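PDB 3IHV: SusD homolog from Bacteroides thetaiotaomicron VPI-5482, which probably binds sugars or glycans at the outer membrane surface, as a member of the SusD family. Local coordinates for residues I261-Y266 and V390-L395. Numbering follows the deposited sequence.
Sequences IEISFY and VNWYFL. With NA (sodium ion), chain F; EDO (1,2-ethanediol), chain M; EDO (1,2-ethanediol), chain N.
V390 meets F265 at the sodium end of a two-stranded antiparallel sheet that carries a classic beta bulge at its other end. The V390 O lies 3.2 Å from F265 CD2. N391 does two jobs through OD1. N391 OD1 accepts a hydrogen bond from F265 N at 2.9 Å, with the donor well above the amide plane, and it binds sodium. F265 O and N389 O also bind the ion. N391 CG, anti to the carbonyl carbon (chi1 -63°), comes within 3.5 Å of I263 O. N391 ND2 donates to two waters: one is hydrogen-bonded to E262 OE2, and the other binds S264 OG and sodium. W392 pairs with I263 through two backbone hydrogen bonds, N to O each way. Y393 runs side by side with the extended E262 side chain. Y393 CE1 is 3.5 Å from E262 OE1, whose hydrogen-bond partner is S259 OG; Y393 OH bonds to L245 O. At the bulge, F394 and L395 together stand opposite the single residue I261. I261 CG2 packs 3.7 Å from F394 CD2, and both residues reach M126 of helix 107-135. L395 O accepts from I261 N. I261 O takes two N-H groups, from F394 N at 2.8 Å and from L395 N at 3.1 Å.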
loop_
_atom_site.group_PDB
_atom_site.type_symbol
_atom_site.label_atom_id
_atom_site.label_comp_id
_atom_site.label_asym_id
_atom_site.label_seq_id
_atom_site.Cartn_x
_atom_site.Cartn_y
_atom_site.Cartn_z
ATOM N N ILE A 261 7.824 6.195 0.204
ATOM C CA ILE A 261 8.131 4.786 0.093
ATOM C C ILE A 261 7.488 4.300 -1.203
ATOM O O ILE A 261 6.278 4.225 -1.306
ATOM C CB ILE A 261 7.637 3.951 1.300
ATOM C CG1 ILE A 261 8.223 4.521 2.595
ATOM C CG2 ILE A 261 8.033 2.450 1.082
ATOM C CD1 ILE A 261 7.679 3.853 3.896
ATOM N N GLU A 262 8.319 4.012 -2.198
ATOM C CA GLU A 262 7.831 3.584 -3.473
ATOM C C GLU A 262 8.713 2.414 -3.886
ATOM O O GLU A 262 9.940 2.494 -3.772
ATOM C CB GLU A 262 7.888 4.770 -4.465
ATOM C CG GLU A 262 7.360 4.455 -5.872
ATOM C CD GLU A 262 7.436 5.633 -6.816
ATOM O OE1 GLU A 262 8.007 6.695 -6.436
ATOM O OE2 GLU A 262 6.871 5.501 -7.917
ATOM N N ILE A 263 8.073 1.330 -4.338
ATOM C CA ILE A 263 8.768 0.131 -4.769
ATOM C C ILE A 263 9.030 0.243 -6.254
ATOM O O ILE A 263 8.097 0.429 -7.046
ATOM C CB ILE A 263 7.915 -1.141 -4.538
ATOM C CG1 ILE A 263 7.291 -1.129 -3.151
ATOM C CG2 ILE A 263 8.752 -2.417 -4.795
ATOM C CD1 ILE A 263 8.272 -0.816 -2.031
ATOM N N SER A 264 10.282 0.149 -6.649
ATOM C CA SER A 264 10.645 0.217 -8.055
ATOM C C SER A 264 10.701 -1.164 -8.688
ATOM O O SER A 264 11.391 -2.072 -8.200
ATOM C CB SER A 264 11.998 0.908 -8.250
ATOM O OG SER A 264 12.436 0.798 -9.591
ATOM N N PHE A 265 9.964 -1.308 -9.778
ATOM C CA PHE A 265 10.023 -2.506 -10.598
ATOM C C PHE A 265 10.624 -2.126 -11.938
ATOM O O PHE A 265 10.202 -1.153 -12.553
ATOM C CB PHE A 265 8.635 -3.073 -10.832
ATOM C CG PHE A 265 7.985 -3.587 -9.593
ATOM C CD1 PHE A 265 8.257 -4.847 -9.130
ATOM C CD2 PHE A 265 7.099 -2.807 -8.893
ATOM C CE1 PHE A 265 7.662 -5.331 -7.979
ATOM C CE2 PHE A 265 6.499 -3.259 -7.731
ATOM C CZ PHE A 265 6.774 -4.550 -7.263
ATOM N N TYR A 266 11.644 -2.851 -12.367
ATOM C CA TYR A 266 12.187 -2.615 -13.665
ATOM C C TYR A 266 13.048 -3.753 -14.135
ATOM O O TYR A 266 13.987 -4.163 -13.445
ATOM C CB TYR A 266 13.015 -1.297 -13.799
ATOM C CG TYR A 266 13.593 -1.218 -15.192
ATOM C CD1 TYR A 266 12.788 -0.896 -16.278
ATOM C CD2 TYR A 266 14.923 -1.554 -15.442
ATOM C CE1 TYR A 266 13.291 -0.893 -17.565
ATOM C CE2 TYR A 266 15.424 -1.550 -16.730
ATOM C CZ TYR A 266 14.607 -1.213 -17.780
ATOM O OH TYR A 266 15.115 -1.219 -19.072
ATOM N N VAL A 390 5.786 -1.001 -13.950
ATOM C CA VAL A 390 5.079 0.025 -13.199
ATOM C C VAL A 390 5.406 -0.065 -11.696
ATOM O O VAL A 390 5.423 -1.150 -11.110
ATOM C CB VAL A 390 3.544 -0.031 -13.416
ATOM C CG1 VAL A 390 2.806 1.010 -12.547
ATOM C CG2 VAL A 390 3.209 0.149 -14.915
ATOM N N ASN A 391 5.663 1.082 -11.076
ATOM C CA ASN A 391 6.040 1.109 -9.665
ATOM C C ASN A 391 4.861 1.127 -8.707
ATOM O O ASN A 391 3.720 1.206 -9.149
ATOM C CB ASN A 391 6.991 2.274 -9.404
ATOM C CG ASN A 391 8.276 2.133 -10.150
ATOM O OD1 ASN A 391 8.608 1.053 -10.659
ATOM N ND2 ASN A 391 9.030 3.247 -10.270
ATOM N N TRP A 392 5.164 1.008 -7.418
ATOM C CA TRP A 392 4.134 0.941 -6.371
ATOM C C TRP A 392 4.337 1.919 -5.222
ATOM O O TRP A 392 5.302 1.808 -4.449
ATOM C CB TRP A 392 4.004 -0.483 -5.792
ATOM C CG TRP A 392 2.839 -0.562 -4.869
ATOM C CD1 TRP A 392 2.858 -0.706 -3.515
ATOM C CD2 TRP A 392 1.469 -0.511 -5.248
ATOM N NE1 TRP A 392 1.577 -0.699 -3.018
ATOM C CE2 TRP A 392 0.696 -0.579 -4.053
ATOM C CE3 TRP A 392 0.819 -0.322 -6.467
ATOM C CZ2 TRP A 392 -0.691 -0.540 -4.057
ATOM C CZ3 TRP A 392 -0.558 -0.298 -6.485
ATOM C CH2 TRP A 392 -1.307 -0.404 -5.282
ATOM N N TYR A 393 3.428 2.871 -5.094
ATOM C CA TYR A 393 3.478 3.790 -3.968
ATOM C C TYR A 393 2.941 3.110 -2.700
ATOM O O TYR A 393 1.736 2.806 -2.591
ATOM C CB TYR A 393 2.624 5.037 -4.152
ATOM C CG TYR A 393 3.089 6.028 -5.201
ATOM C CD1 TYR A 393 4.298 6.726 -5.047
ATOM C CD2 TYR A 393 2.291 6.316 -6.288
ATOM C CE1 TYR A 393 4.706 7.665 -5.973
ATOM C CE2 TYR A 393 2.687 7.260 -7.247
ATOM C CZ TYR A 393 3.892 7.935 -7.070
ATOM O OH TYR A 393 4.272 8.862 -8.001
ATOM N N PHE A 394 3.824 2.857 -1.742
ATOM C CA PHE A 394 3.389 2.373 -0.442
ATOM C C PHE A 394 3.025 3.549 0.499
ATOM O O PHE A 394 2.111 3.442 1.353
ATOM C CB PHE A 394 4.482 1.478 0.171
ATOM C CG PHE A 394 4.139 0.936 1.548
ATOM C CD1 PHE A 394 3.183 -0.053 1.701
ATOM C CD2 PHE A 394 4.847 1.356 2.658
ATOM C CE1 PHE A 394 2.883 -0.566 2.964
ATOM C CE2 PHE A 394 4.567 0.854 3.922
ATOM C CZ PHE A 394 3.588 -0.123 4.078
ATOM N N LEU A 395 3.777 4.655 0.410
ATOM C CA LEU A 395 3.542 5.822 1.255
ATOM C C LEU A 395 3.895 7.121 0.530
ATOM O O LEU A 395 5.052 7.304 0.068
ATOM C CB LEU A 395 4.382 5.760 2.551
ATOM C CG LEU A 395 4.012 6.824 3.609
ATOM C CD1 LEU A 395 2.571 6.632 4.071
ATOM C CD2 LEU A 395 5.015 6.797 4.779
HETATM NA NA NA F . 9.644 0.987 -12.899
HETATM C C1 EDO M . 12.568 -1.713 -4.951
HETATM O O1 EDO M . 12.383 -0.307 -4.953
HETATM C C2 EDO M . 12.824 -2.235 -3.549
HETATM O O2 EDO M . 11.942 -1.737 -2.534
HETATM C C1 EDO N . 11.605 1.381 0.105
HETATM O O1 EDO N . 12.270 2.643 -0.111
HETATM C C2 EDO N . 10.819 0.959 -1.147
HETATM O O2 EDO N . 11.586 0.959 -2.361
HETATM O O HOH W 1 8.496 6.147 -9.850
HETATM O O HOH W 2 11.348 2.161 -11.700
HETATM O O HOH W 3 7.669 2.859 -13.629
HETATM O O HOH W 4 10.469 1.620 -14.980
#